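Local coordinates for putative immunoglobulin-blocking virulence protein (Mycoplasma mycoides subsp. capri, PDB 7ADK) that probably acts as a virulence factor that interferes with host immunoglobulins, helping the mycoplasma to evade antibodies, at residues A[249-254]-A[284-288]. Numbering follows the deposited sequence.
Sequences YKKMLD and YIWLI
L253 reaches into the opposing helix with both branches of its forked end. CD2 approaches CD2 of the Y284 ring obliquely, at 3.4 Å, while CD1 settles against L287 CB and the CG2 methyl of I288. A leucine suits this place because one methyl can meet Y284 while the other meets L287 and I288, about a turn further along the helix. Y284 sends its ring across to helix 247-253: with chi1 at 85°, CG lies between the backbone N and the carbonyl carbon, and the aromatic carbons come beside L253 as the hydroxyl runs out toward K250. There K250 CE lies 3.5 Å from Y284 OH, and D254 OD1 comes obliquely to CE2. The lysine and aspartate are joined by a salt bridge, K250 NZ to D254 OD2 at 2.8 Å through the syn lone pair, so charged groups border the partly exposed tyrosine. This is helix-helix packing between the C-terminal turns of helices 247-253 and 280-288; the axes of the short segments 249-253 and 284-288 come within 10.6 Å at an angle of 108°. At the buried end, the I288 CG2 methyl, branching at CB close to the backbone, lies over one face of Y249 in a CH-pi contact, 3.9 Å from the ring centroid. The Y249 hydroxyl hydrogen-bonds with L205 O and N208 ND2, so the polar end of this buried tyrosine has partners, and F214 of helix 209-218 packs against I288.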
loop_
_atom_site.group_PDB
_atom_site.type_symbol
_atom_site.label_atom_id
_atom_site.label_comp_id
_atom_site.label_asym_id
_atom_site.label_seq_id
_atom_site.Cartn_x
_atom_site.Cartn_y
_atom_site.Cartn_z
ATOM N N TYR A 249 -23.211 -34.581 11.405
ATOM C CA TYR A 249 -24.193 -35.256 12.254
ATOM C C TYR A 249 -25.271 -34.303 12.783
ATOM O O TYR A 249 -26.384 -34.741 13.039
ATOM C CB TYR A 249 -23.469 -35.939 13.419
ATOM C CG TYR A 249 -22.195 -36.673 13.057
ATOM C CD1 TYR A 249 -22.226 -38.012 12.630
ATOM C CD2 TYR A 249 -20.971 -35.986 13.123
ATOM C CE1 TYR A 249 -21.034 -38.648 12.237
ATOM C CE2 TYR A 249 -19.780 -36.622 12.741
ATOM C CZ TYR A 249 -19.813 -37.947 12.278
ATOM O OH TYR A 249 -18.665 -38.537 11.881
ATOM N N LYS A 250 -24.968 -33.007 12.950
ATOM C CA LYS A 250 -25.718 -32.032 13.775
ATOM C C LYS A 250 -27.214 -31.935 13.465
ATOM O O LYS A 250 -28.026 -31.909 14.379
ATOM C CB LYS A 250 -25.055 -30.653 13.668
ATOM C CG LYS A 250 -25.518 -29.682 14.731
ATOM C CD LYS A 250 -25.168 -28.256 14.529
ATOM C CE LYS A 250 -25.594 -27.316 15.652
ATOM N NZ LYS A 250 -27.037 -27.025 15.656
ATOM N N LYS A 251 -27.587 -31.981 12.185
ATOM C CA LYS A 251 -28.986 -31.986 11.710
ATOM C C LYS A 251 -29.813 -33.180 12.211
ATOM O O LYS A 251 -31.012 -33.042 12.399
ATOM C CB LYS A 251 -29.002 -31.932 10.173
ATOM C CG LYS A 251 -28.418 -30.625 9.615
ATOM C CD LYS A 251 -28.542 -30.555 8.091
ATOM C CE LYS A 251 -27.849 -29.299 7.569
ATOM N NZ LYS A 251 -27.994 -29.127 6.103
ATOM N N MET A 252 -29.177 -34.324 12.459
ATOM C CA MET A 252 -29.730 -35.467 13.197
ATOM C C MET A 252 -29.537 -35.323 14.718
ATOM O O MET A 252 -30.430 -35.635 15.493
ATOM C CB MET A 252 -29.095 -36.749 12.632
ATOM C CG MET A 252 -29.287 -38.023 13.463
ATOM S SD MET A 252 -30.975 -38.447 13.932
ATOM C CE MET A 252 -31.740 -38.625 12.321
ATOM N N LEU A 253 -28.370 -34.836 15.138
ATOM C CA LEU A 253 -27.884 -34.804 16.521
ATOM C C LEU A 253 -28.726 -33.906 17.433
ATOM O O LEU A 253 -28.922 -34.233 18.596
ATOM C CB LEU A 253 -26.422 -34.322 16.474
ATOM C CG LEU A 253 -25.432 -35.053 17.372
ATOM C CD1 LEU A 253 -25.333 -36.517 16.976
ATOM C CD2 LEU A 253 -24.050 -34.416 17.215
ATOM N N ASP A 254 -29.238 -32.792 16.913
ATOM C CA ASP A 254 -30.266 -31.996 17.590
ATOM C C ASP A 254 -31.580 -32.787 17.610
ATOM O O ASP A 254 -32.163 -33.024 16.555
ATOM C CB ASP A 254 -30.438 -30.640 16.896
ATOM C CG ASP A 254 -29.216 -29.734 17.015
ATOM O OD1 ASP A 254 -28.476 -29.817 18.017
ATOM O OD2 ASP A 254 -29.032 -28.872 16.129
ATOM N N TYR A 284 -23.435 -33.880 23.054
ATOM C CA TYR A 284 -23.746 -34.375 21.711
ATOM C C TYR A 284 -22.537 -35.079 21.051
ATOM O O TYR A 284 -22.718 -35.901 20.160
ATOM C CB TYR A 284 -24.674 -33.358 21.012
ATOM C CG TYR A 284 -24.213 -32.123 20.262
ATOM C CD1 TYR A 284 -23.646 -31.051 20.960
ATOM C CD2 TYR A 284 -24.972 -31.781 19.128
ATOM C CE1 TYR A 284 -23.622 -29.738 20.459
ATOM C CE2 TYR A 284 -25.013 -30.471 18.627
ATOM C CZ TYR A 284 -24.307 -29.442 19.272
ATOM O OH TYR A 284 -24.337 -28.180 18.788
ATOM N N ILE A 285 -21.339 -34.981 21.659
ATOM C CA ILE A 285 -20.225 -35.950 21.535
ATOM C C ILE A 285 -20.655 -37.385 21.896
ATOM O O ILE A 285 -20.286 -38.352 21.226
ATOM C CB ILE A 285 -19.018 -35.505 22.414
ATOM C CG1 ILE A 285 -18.287 -34.321 21.745
ATOM C CG2 ILE A 285 -18.003 -36.628 22.684
ATOM C CD1 ILE A 285 -17.189 -33.658 22.579
ATOM N N TRP A 286 -21.445 -37.561 22.953
ATOM C CA TRP A 286 -21.941 -38.864 23.381
ATOM C C TRP A 286 -23.016 -39.412 22.434
ATOM O O TRP A 286 -23.273 -40.615 22.448
ATOM C CB TRP A 286 -22.381 -38.790 24.854
ATOM C CG TRP A 286 -22.751 -40.071 25.530
ATOM C CD1 TRP A 286 -21.904 -40.941 26.118
ATOM C CD2 TRP A 286 -24.077 -40.640 25.716
ATOM N NE1 TRP A 286 -22.600 -42.051 26.541
ATOM C CE2 TRP A 286 -23.939 -41.938 26.277
ATOM C CE3 TRP A 286 -25.388 -40.178 25.500
ATOM C CZ2 TRP A 286 -25.034 -42.779 26.494
ATOM C CZ3 TRP A 286 -26.499 -40.984 25.798
ATOM C CH2 TRP A 286 -26.326 -42.298 26.249
ATOM N N LEU A 287 -23.638 -38.610 21.564
ATOM C CA LEU A 287 -24.493 -39.134 20.488
ATOM C C LEU A 287 -23.640 -39.745 19.373
ATOM O O LEU A 287 -23.740 -40.937 19.137
ATOM C CB LEU A 287 -25.485 -38.084 19.947
ATOM C CG LEU A 287 -26.785 -37.817 20.714
ATOM C CD1 LEU A 287 -27.541 -39.093 21.018
ATOM C CD2 LEU A 287 -26.591 -37.068 22.006
ATOM N N ILE A 288 -22.756 -38.984 18.739
ATOM C CA ILE A 288 -21.896 -39.470 17.649
ATOM C C ILE A 288 -21.061 -40.689 18.059
ATOM O O ILE A 288 -20.997 -41.653 17.304
ATOM C CB ILE A 288 -21.012 -38.335 17.075
ATOM C CG1 ILE A 288 -20.051 -37.711 18.103
ATOM C CG2 ILE A 288 -21.904 -37.257 16.474
ATOM C CD1 ILE A 288 -19.244 -36.510 17.625
#